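Side-chain contacts in N-acetyltransferase family protein (Bacillus anthracis, PDB 3LNB), which probably catalyses transfer of an acetyl group from acetyl-coenzyme A to arylamines, and inactivates the drug sulfamethoxazole: residues A[261-266]-A[288-293]; A[50-55]-A[148-153]; A[77-80]-A[84-87]. The protein carries 1 engineered substitution. All coordinates share one frame; numbering follows the deposited sequence.

Interaction 1 (A[261-266]-A[288-293]). With COA (coenzyme A), chain B.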
loop_
_atom_site.group_PDB
_atom_site.type_symbol
_atom_site.label_atom_id
_atom_site.label_comp_id
_atom_site.label_asym_id
_atom_site.label_seq_id
_atom_site.Cartn_x
_atom_site.Cartn_y
_atom_site.Cartn_z
ATOM N N ILE A 261 12.130 0.792 6.601
ATOM C CA ILE A 261 12.876 2.041 6.571
ATOM C C ILE A 261 12.032 3.156 5.981
ATOM O O ILE A 261 11.223 2.926 5.073
ATOM C CB ILE A 261 14.181 1.896 5.745
ATOM C CG1 ILE A 261 13.875 1.233 4.398
ATOM C CG2 ILE A 261 15.200 1.059 6.516
ATOM C CD1 ILE A 261 15.057 1.229 3.433
ATOM N N SER A 262 12.221 4.356 6.516
ATOM C CA SER A 262 11.491 5.532 6.076
ATOM C C SER A 262 12.426 6.721 5.869
ATOM O O SER A 262 13.337 6.978 6.665
ATOM C CB SER A 262 10.406 5.887 7.094
ATOM O OG SER A 262 9.405 4.884 7.125
ATOM N N LEU A 263 12.187 7.448 4.789
ATOM C CA LEU A 263 13.011 8.593 4.452
ATOM C C LEU A 263 12.187 9.828 4.108
ATOM O O LEU A 263 11.297 9.769 3.267
ATOM C CB LEU A 263 13.903 8.244 3.260
ATOM C CG LEU A 263 14.777 9.371 2.706
ATOM C CD1 LEU A 263 15.934 9.634 3.671
ATOM C CD2 LEU A 263 15.303 8.984 1.326
ATOM N N THR A 264 12.485 10.934 4.779
ATOM C CA THR A 264 11.816 12.199 4.515
ATOM C C THR A 264 12.906 13.149 4.025
ATOM O O THR A 264 14.061 12.750 3.897
ATOM C CB THR A 264 11.166 12.786 5.784
ATOM O OG1 THR A 264 12.177 13.126 6.740
ATOM C CG2 THR A 264 10.214 11.783 6.398
ATOM N N ASN A 265 12.551 14.398 3.745
ATOM C CA ASN A 265 13.552 15.361 3.297
ATOM C C ASN A 265 14.504 15.684 4.444
ATOM O O ASN A 265 15.672 15.999 4.220
ATOM C CB ASN A 265 12.890 16.660 2.828
ATOM C CG ASN A 265 12.101 16.486 1.547
ATOM O OD1 ASN A 265 12.607 15.930 0.570
ATOM N ND2 ASN A 265 10.858 16.971 1.539
ATOM N N LYS A 266 13.996 15.571 5.669
ATOM C CA LYS A 266 14.762 15.894 6.874
ATOM C C LYS A 266 15.417 14.733 7.629
ATOM O O LYS A 266 16.506 14.886 8.184
ATOM C CB LYS A 266 13.856 16.637 7.862
ATOM C CG LYS A 266 13.034 17.765 7.256
ATOM C CD LYS A 266 13.913 18.869 6.709
ATOM C CE LYS A 266 13.066 20.035 6.214
ATOM N NZ LYS A 266 13.913 21.115 5.620
ATOM N N ARG A 288 21.264 9.921 -2.282
ATOM C CA ARG A 288 21.985 8.667 -2.117
ATOM C C ARG A 288 21.152 7.579 -1.447
ATOM O O ARG A 288 21.125 6.447 -1.919
ATOM C CB ARG A 288 23.258 8.891 -1.305
ATOM C CG ARG A 288 24.013 7.608 -0.957
ATOM C CD ARG A 288 25.303 7.925 -0.199
ATOM N NE ARG A 288 25.050 8.687 1.023
ATOM C CZ ARG A 288 24.447 8.196 2.107
ATOM N NH1 ARG A 288 24.029 6.934 2.135
ATOM N NH2 ARG A 288 24.263 8.968 3.173
ATOM N N ILE A 289 20.486 7.909 -0.341
ATOM C CA ILE A 289 19.665 6.913 0.352
ATOM C C ILE A 289 18.510 6.468 -0.542
ATOM O O ILE A 289 18.219 5.280 -0.626
ATOM C CB ILE A 289 19.112 7.454 1.692
ATOM C CG1 ILE A 289 20.276 7.887 2.584
ATOM C CG2 ILE A 289 18.317 6.353 2.415
ATOM C CD1 ILE A 289 19.865 8.660 3.818
ATOM N N LEU A 290 17.864 7.414 -1.220
ATOM C CA LEU A 290 16.763 7.070 -2.121
ATOM C C LEU A 290 17.239 5.975 -3.059
ATOM O O LEU A 290 16.588 4.937 -3.213
ATOM C CB LEU A 290 16.337 8.270 -2.977
ATOM C CG LEU A 290 15.000 8.968 -2.716
ATOM C CD1 LEU A 290 14.702 9.914 -3.873
ATOM C CD2 LEU A 290 13.885 7.945 -2.577
ATOM N N ARG A 291 18.392 6.219 -3.676
ATOM C CA ARG A 291 18.972 5.282 -4.626
ATOM C C ARG A 291 19.394 3.961 -3.995
ATOM O O ARG A 291 18.856 2.903 -4.331
ATOM C CB ARG A 291 20.180 5.930 -5.327
ATOM C CG ARG A 291 20.913 5.018 -6.314
ATOM C CD ARG A 291 22.091 5.738 -6.996
ATOM N NE ARG A 291 23.123 6.146 -6.041
ATOM C CZ ARG A 291 23.362 7.408 -5.689
ATOM N NH1 ARG A 291 22.650 8.403 -6.215
ATOM N NH2 ARG A 291 24.311 7.680 -4.802
ATOM N N GLU A 292 20.341 4.032 -3.067
ATOM C CA GLU A 292 20.882 2.846 -2.422
ATOM C C GLU A 292 19.925 2.023 -1.572
ATOM O O GLU A 292 20.019 0.794 -1.555
ATOM C CB GLU A 292 22.093 3.222 -1.570
ATOM C CG GLU A 292 23.085 4.117 -2.292
ATOM C CD GLU A 292 24.487 4.040 -1.707
ATOM O OE1 GLU A 292 24.628 4.025 -0.461
ATOM O OE2 GLU A 292 25.452 4.007 -2.507
ATOM N N SER A 293 19.014 2.675 -0.860
ATOM C CA SER A 293 18.103 1.919 -0.009
ATOM C C SER A 293 16.753 1.600 -0.644
ATOM O O SER A 293 16.132 0.598 -0.301
ATOM C CB SER A 293 17.884 2.659 1.318
ATOM O OG SER A 293 19.107 2.796 2.034
HETATM N N1A COA B . 2.865 11.417 4.898
HETATM C C2A COA B . 4.049 12.004 4.916
HETATM N N3A COA B . 4.913 11.797 5.895
HETATM C C4A COA B . 4.607 10.974 6.907
HETATM C C5A COA B . 3.372 10.343 6.926
HETATM C C6A COA B . 2.490 10.583 5.879
HETATM N N6A COA B . 1.302 9.986 5.844
HETATM N N7A COA B . 3.328 9.582 8.015
HETATM C C8A COA B . 4.486 9.724 8.655
HETATM N N9A COA B . 5.271 10.566 7.984
HETATM C C1B COA B . 6.677 10.891 8.322
HETATM C C2B COA B . 6.845 11.493 9.716
HETATM O O2B COA B . 6.532 12.889 9.685
HETATM C C3B COA B . 8.343 11.282 9.929
HETATM O O3B COA B . 9.087 12.402 9.440
HETATM P P3B COA B . 10.451 12.816 10.188
HETATM O O7A COA B . 11.307 11.646 10.484
HETATM O O8A COA B . 11.181 13.893 9.242
HETATM O O9A COA B . 9.987 13.593 11.519
HETATM C C4B COA B . 8.650 10.034 9.098
HETATM O O4B COA B . 7.425 9.671 8.440
HETATM C C5B COA B . 9.087 8.869 9.985
HETATM O O5B COA B . 8.034 8.522 10.886
HETATM P P1A COA B . 8.318 7.472 12.070
HETATM O O1A COA B . 6.887 7.150 12.732
HETATM O O2A COA B . 9.285 8.007 13.054
HETATM O O3A COA B . 8.865 6.136 11.358
HETATM P P2A COA B . 7.926 5.042 10.641
HETATM O O4A COA B . 7.576 3.960 11.780
HETATM O O5A COA B . 8.633 4.428 9.494
HETATM O O6A COA B . 6.536 5.746 10.238
HETATM C CBP COA B . 5.335 5.442 8.113
HETATM C CCP COA B . 6.319 6.285 8.930
HETATM C CDP COA B . 5.974 4.095 7.772
HETATM C CEP COA B . 4.995 6.187 6.820
HETATM C CAP COA B . 4.051 5.226 8.918
HETATM O OAP COA B . 3.496 6.493 9.277
HETATM C C9P COA B . 3.008 4.450 8.110
HETATM O O9P COA B . 3.143 3.248 7.885
HETATM N N8P COA B . 1.972 5.180 7.702
HETATM C C7P COA B . 0.849 4.624 6.931
HETATM C C6P COA B . 0.445 5.587 5.812
HETATM C C5P COA B . -0.945 5.246 5.266
HETATM O O5P COA B . -1.952 5.500 5.923
HETATM N N4P COA B . -0.976 4.692 4.057
HETATM C C3P COA B . -2.243 4.310 3.418
HETATM C C2P COA B . -2.940 5.527 2.806
HETATM S S1P COA B . -2.090 6.215 1.338
#
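T264 OG1 has several polar neighbours: phosphate oxygen O8A of coenzyme A lies 2.8 Å away, N267 N is hydrogen-bonded to it, and K266 N adds a weak bond. The methyl branch of the same residue, T264 CG2, lies 3.3 Å from the cofactor's O3B, so hydroxyl and methyl both press on the 3'-phosphoribose end. Two residues earlier, S262 OG donates a short bond to O5A of the diphosphate, at 2.5 Å.

The other side of strand 259-263 is apolar and rests on helix 283-294, the axes of 261-263 and 288-293 running roughly antiparallel, at 151°. L263 has the largest share of this contact. With CG trans to its own N (chi1 176°), its two methyls divide between neighbouring helix residues: CD1 meets I289 CD1 tip to tip at 4.1 Å, while CD2 settles beside the helix backbone, 3.9 Å from L290 N, and also touches L290 CG and the CB and CG2 of I289. Nearer the start of the strand, I261 CD1 reaches S293 CB at 3.8 Å. The hydroxyl of S293 is satisfied by Y268 OH on the next strand, whose side chain also touches I261, L263 and I289. A β-strand with helix on one face and cofactor phosphates on the other is the layout of the coenzyme A pocket here, consistent with the C-terminal α/β lid of arylamine N-acetyltransferases.

Interaction 2 (A[50-55]-A[148-153]); sequences ITFNDL and KDYVID. With FMT (formic acid), chain D.
F52 reaches across to Y150 with the far end of its ring. From CB, which is directed at strand 148-152, the side chain extends with CG trans to the backbone N (chi1 -179°), carrying the ring outward from the loop. CB and CG serve as the stem, and contact begins at CE1, 3.9 Å from Y150 CZ and almost as near to Y150 CE1. CZ goes furthest: it lies over one face of the tyrosine ring, displaced toward the rim, 3.5 Å from Y150 CZ, 3.6 Å from Y150 CE2 and 3.7 Å from the phenolic OH. The two rings are inclined at 56°, with centroids 4.9 Å apart, an oblique pair that is neither a parallel stack nor a T-shaped one. A second aromatic partner, H145, stacks with the F52 ring and would restrict its turning.

The contact fastens the loop ahead of helix 55-65 to an antiparallel strand of the large sheet, in keeping with the helical bundle and β-domain of the N-acetyltransferase fold. That strand leads straight into D153, which is hydrogen-bonded to H138 and, with C99, has the geometry expected of the family's Cys-His-Asp triad. Deeper in, L55 CD1 and I152 CD1 approach within 4.4 Å, a looser meeting of methyl groups; L143 and L110 also lie against L55, and I141 and L106 against I152.

Behind F52 the loop is braced by D54. Its OD2 accepts from two donors of one residue, T51 N through the anti lone pair in a nearly straight bond (167°) and T51 OG1 from above the carboxylate plane. Further back in the loop, I50 N donates to O2 of a formic acid molecule, probably from the crystallisation liquor, which Q36 NE2 also holds.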
loop_
_atom_site.group_PDB
_atom_site.type_symbol
_atom_site.label_atom_id
_atom_site.label_comp_id
_atom_site.label_asym_id
_atom_site.label_seq_id
_atom_site.Cartn_x
_atom_site.Cartn_y
_atom_site.Cartn_z
ATOM N N ILE A 50 -0.834 -17.929 -10.914
ATOM C CA ILE A 50 -0.966 -17.466 -9.545
ATOM C C ILE A 50 -2.278 -17.924 -8.939
ATOM O O ILE A 50 -3.348 -17.593 -9.450
ATOM C CB ILE A 50 -0.905 -15.935 -9.463
ATOM C CG1 ILE A 50 0.459 -15.449 -9.953
ATOM C CG2 ILE A 50 -1.150 -15.484 -8.031
ATOM C CD1 ILE A 50 1.623 -16.038 -9.183
ATOM N N THR A 51 -2.195 -18.684 -7.851
ATOM C CA THR A 51 -3.390 -19.167 -7.183
ATOM C C THR A 51 -3.519 -18.477 -5.831
ATOM O O THR A 51 -2.635 -17.718 -5.419
ATOM C CB THR A 51 -3.343 -20.700 -6.966
ATOM O OG1 THR A 51 -2.244 -21.034 -6.105
ATOM C CG2 THR A 51 -3.181 -21.423 -8.306
ATOM N N PHE A 52 -4.617 -18.747 -5.140
ATOM C CA PHE A 52 -4.857 -18.140 -3.840
ATOM C C PHE A 52 -3.666 -18.283 -2.893
ATOM O O PHE A 52 -3.247 -17.313 -2.250
ATOM C CB PHE A 52 -6.093 -18.759 -3.196
ATOM C CG PHE A 52 -6.423 -18.180 -1.852
ATOM C CD1 PHE A 52 -7.003 -16.921 -1.746
ATOM C CD2 PHE A 52 -6.139 -18.886 -0.691
ATOM C CE1 PHE A 52 -7.294 -16.375 -0.499
ATOM C CE2 PHE A 52 -6.426 -18.351 0.564
ATOM C CZ PHE A 52 -7.003 -17.095 0.660
ATOM N N ASN A 53 -3.118 -19.489 -2.810
ATOM C CA ASN A 53 -1.993 -19.732 -1.926
ATOM C C ASN A 53 -0.749 -18.946 -2.304
ATOM O O ASN A 53 0.171 -18.848 -1.508
ATOM C CB ASN A 53 -1.665 -21.232 -1.856
ATOM C CG ASN A 53 -2.751 -22.041 -1.149
ATOM O OD1 ASN A 53 -3.609 -21.486 -0.456
ATOM N ND2 ASN A 53 -2.706 -23.359 -1.309
ATOM N N ASP A 54 -0.724 -18.375 -3.506
ATOM C CA ASP A 54 0.431 -17.600 -3.967
ATOM C C ASP A 54 0.351 -16.113 -3.629
ATOM O O ASP A 54 1.289 -15.352 -3.913
ATOM C CB ASP A 54 0.594 -17.738 -5.483
ATOM C CG ASP A 54 0.928 -19.152 -5.910
ATOM O OD1 ASP A 54 1.946 -19.680 -5.422
ATOM O OD2 ASP A 54 0.179 -19.728 -6.734
ATOM N N LEU A 55 -0.763 -15.698 -3.031
ATOM C CA LEU A 55 -0.964 -14.295 -2.691
ATOM C C LEU A 55 0.006 -13.768 -1.636
ATOM O O LEU A 55 0.387 -12.597 -1.666
ATOM C CB LEU A 55 -2.412 -14.064 -2.241
ATOM C CG LEU A 55 -3.463 -14.262 -3.341
ATOM C CD1 LEU A 55 -4.869 -14.156 -2.766
ATOM C CD2 LEU A 55 -3.248 -13.234 -4.432
ATOM N N LYS A 148 -15.579 -17.054 0.367
ATOM C CA LYS A 148 -15.070 -16.187 1.428
ATOM C C LYS A 148 -14.478 -14.886 0.895
ATOM O O LYS A 148 -13.894 -14.860 -0.189
ATOM C CB LYS A 148 -14.006 -16.925 2.240
ATOM C CG LYS A 148 -14.554 -18.024 3.132
ATOM C CD LYS A 148 -13.447 -18.586 4.005
ATOM C CE LYS A 148 -12.823 -19.824 3.389
ATOM N NZ LYS A 148 -13.674 -21.015 3.667
ATOM N N ASP A 149 -14.633 -13.812 1.668
ATOM C CA ASP A 149 -14.099 -12.514 1.289
ATOM C C ASP A 149 -12.827 -12.222 2.073
ATOM O O ASP A 149 -12.710 -12.587 3.242
ATOM C CB ASP A 149 -15.102 -11.397 1.572
ATOM C CG ASP A 149 -16.211 -11.334 0.546
ATOM O OD1 ASP A 149 -16.003 -11.813 -0.587
ATOM O OD2 ASP A 149 -17.285 -10.780 0.871
ATOM N N TYR A 150 -11.883 -11.560 1.418
ATOM C CA TYR A 150 -10.622 -11.196 2.045
ATOM C C TYR A 150 -10.236 -9.787 1.665
ATOM O O TYR A 150 -10.572 -9.307 0.582
ATOM C CB TYR A 150 -9.484 -12.103 1.587
ATOM C CG TYR A 150 -9.672 -13.564 1.877
ATOM C CD1 TYR A 150 -10.551 -14.336 1.123
ATOM C CD2 TYR A 150 -8.953 -14.185 2.898
ATOM C CE1 TYR A 150 -10.711 -15.692 1.373
ATOM C CE2 TYR A 150 -9.103 -15.538 3.160
ATOM C CZ TYR A 150 -9.983 -16.287 2.392
ATOM O OH TYR A 150 -10.123 -17.627 2.632
ATOM N N VAL A 151 -9.529 -9.120 2.566
ATOM C CA VAL A 151 -9.029 -7.789 2.265
ATOM C C VAL A 151 -7.614 -8.025 1.745
ATOM O O VAL A 151 -6.838 -8.773 2.344
ATOM C CB VAL A 151 -8.957 -6.879 3.521
ATOM C CG1 VAL A 151 -8.002 -5.698 3.263
ATOM C CG2 VAL A 151 -10.352 -6.357 3.861
ATOM N N ILE A 152 -7.297 -7.412 0.613
ATOM C CA ILE A 152 -5.968 -7.522 0.023
ATOM C C ILE A 152 -5.452 -6.094 0.064
ATOM O O ILE A 152 -6.000 -5.215 -0.602
ATOM C CB ILE A 152 -6.021 -7.993 -1.450
ATOM C CG1 ILE A 152 -6.759 -9.330 -1.555
ATOM C CG2 ILE A 152 -4.598 -8.145 -1.998
ATOM C CD1 ILE A 152 -6.101 -10.457 -0.785
ATOM N N ASP A 153 -4.411 -5.853 0.851
ATOM C CA ASP A 153 -3.886 -4.502 0.968
ATOM C C ASP A 153 -2.366 -4.431 0.945
ATOM O O ASP A 153 -1.696 -4.915 1.850
ATOM C CB ASP A 153 -4.410 -3.864 2.255
ATOM C CG ASP A 153 -4.103 -2.375 2.348
ATOM O OD1 ASP A 153 -3.407 -1.836 1.459
ATOM O OD2 ASP A 153 -4.569 -1.747 3.323
HETATM C C FMT D . -2.727 -16.555 -14.104
HETATM O O1 FMT D . -2.004 -15.993 -14.902
HETATM O O2 FMT D . -2.295 -16.799 -12.854
#

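Interaction 3 (A[77-80]-A[84-87])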
loop_
_atom_site.group_PDB
_atom_site.type_symbol
_atom_site.label_atom_id
_atom_site.label_comp_id
_atom_site.label_asym_id
_atom_site.label_seq_id
_atom_site.Cartn_x
_atom_site.Cartn_y
_atom_site.Cartn_z
ATOM N N THR A 77 4.447 16.042 -10.568
ATOM C CA THR A 77 4.434 15.253 -11.798
ATOM C C THR A 77 3.424 14.114 -11.662
ATOM O O THR A 77 3.741 12.946 -11.878
ATOM C CB THR A 77 5.834 14.674 -12.086
ATOM O OG1 THR A 77 6.289 13.928 -10.944
ATOM C CG2 THR A 77 6.817 15.800 -12.373
ATOM N N ILE A 78 2.198 14.485 -11.315
ATOM C CA ILE A 78 1.112 13.540 -11.099
ATOM C C ILE A 78 0.225 13.310 -12.318
ATOM O O ILE A 78 -0.397 14.244 -12.827
ATOM C CB ILE A 78 0.204 14.028 -9.963
ATOM C CG1 ILE A 78 1.062 14.427 -8.763
ATOM C CG2 ILE A 78 -0.800 12.938 -9.591
ATOM C CD1 ILE A 78 0.474 15.577 -7.956
ATOM N N LYS A 79 0.173 12.064 -12.771
ATOM C CA LYS A 79 -0.663 11.676 -13.905
ATOM C C LYS A 79 -1.896 10.969 -13.365
ATOM O O LYS A 79 -1.927 10.545 -12.205
ATOM C CB LYS A 79 0.073 10.705 -14.830
ATOM C CG LYS A 79 1.172 11.320 -15.660
ATOM C CD LYS A 79 1.810 10.295 -16.598
ATOM C CE LYS A 79 0.870 9.902 -17.722
ATOM N NZ LYS A 79 1.611 9.369 -18.894
ATOM N N ASN A 80 -2.916 10.840 -14.202
ATOM C CA ASN A 80 -4.120 10.140 -13.785
ATOM C C ASN A 80 -3.748 8.669 -13.697
ATOM O O ASN A 80 -2.784 8.218 -14.324
ATOM C CB ASN A 80 -5.243 10.337 -14.803
ATOM C CG ASN A 80 -4.768 10.165 -16.226
ATOM O OD1 ASN A 80 -3.974 10.962 -16.720
ATOM N ND2 ASN A 80 -5.249 9.120 -16.896
ATOM N N ASN A 84 -1.895 1.204 -17.826
ATOM C CA ASN A 84 -0.679 1.561 -18.525
ATOM C C ASN A 84 0.230 2.491 -17.725
ATOM O O ASN A 84 1.430 2.248 -17.634
ATOM C CB ASN A 84 -1.012 2.218 -19.865
ATOM C CG ASN A 84 0.171 2.925 -20.455
ATOM O OD1 ASN A 84 1.047 2.300 -21.058
ATOM N ND2 ASN A 84 0.236 4.238 -20.253
ATOM N N ASN A 85 -0.339 3.557 -17.160
ATOM C CA ASN A 85 0.445 4.508 -16.374
ATOM C C ASN A 85 1.056 3.848 -15.142
ATOM O O ASN A 85 2.163 4.184 -14.728
ATOM C CB ASN A 85 -0.418 5.705 -15.958
ATOM C CG ASN A 85 -0.718 6.631 -17.124
ATOM O OD1 ASN A 85 -0.012 6.607 -18.134
ATOM N ND2 ASN A 85 -1.751 7.461 -16.989
ATOM N N LEU A 86 0.327 2.905 -14.560
ATOM C CA LEU A 86 0.815 2.190 -13.395
ATOM C C LEU A 86 1.968 1.277 -13.804
ATOM O O LEU A 86 2.995 1.229 -13.132
ATOM C CB LEU A 86 -0.319 1.381 -12.762
ATOM C CG LEU A 86 -1.367 2.260 -12.069
ATOM C CD1 LEU A 86 -2.565 1.430 -11.686
ATOM C CD2 LEU A 86 -0.752 2.915 -10.848
ATOM N N VAL A 87 1.800 0.556 -14.908
ATOM C CA VAL A 87 2.859 -0.328 -15.388
ATOM C C VAL A 87 4.106 0.502 -15.711
ATOM O O VAL A 87 5.225 0.121 -15.370
ATOM C CB VAL A 87 2.422 -1.104 -16.663
ATOM C CG1 VAL A 87 3.613 -1.871 -17.247
ATOM C CG2 VAL A 87 1.284 -2.072 -16.327
#
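N85 has CG opposite its carbonyl carbon and beside its backbone N (chi1 -73°), which swings the amide back toward residues K79 and N80, while a bend at the third torsion of K79 (chi3 71°) curls CE and NZ round to meet it. The setting is a helix-loop-helix connection: residues 77-80 belong to the link between helix 71-75 and helix 83-92, and N85 lies in the opening turn of the second helix, consistent with the helical N-terminal part of the N-acetyltransferase fold.

The amide bridges the loop with both of its polar atoms. ND2 donates to the backbone carbonyl of N80, N85 ND2 to N80 O being 3.0 Å with an N-H...O angle of 151°; the donor lies somewhat out of the carbonyl plane. OD1 takes a weak bond from K79 NZ at 3.3 Å, and K79 CE approaches the same OD1 to 3.4 Å; the K79 and N85 side chains cross at about a right angle. A second weak donor, N84 ND2, reaches OD1 from the preceding helix residue. K79 and N80 are exposed, and the lysine's grip is probably the more yielding of the two bridges. The loop is tied on its other flank as well, K79 O accepting from Q235 NE2 of helix 228-240. The N80 amide stands nearly perpendicular to that of N85, and their nitrogens, N80 ND2 and N85 ND2, come to 3.9 Å.

Overall arrangement
The three contacts grade from interior to surface. Interaction 1 is buried and joins a strand of the five-stranded sheet to helix 283-294 mainly through apolar side chains, with cofactor phosphates held on the strand's other face. Interaction 2, partly buried, ties a loop to the eight-stranded sheet by an aromatic pair and methyl groups. Interaction 3 lies on the surface and is mainly polar, an asparagine amide bridging a loop to the next helix. Interactions 1 and 2 lie on opposite sides of the chain's centre, their own centres 31 Å apart. No element is shared, although helix 99-112 packs both on L55 and I152 of interaction 2 and on L86, beside the N85 of interaction 3.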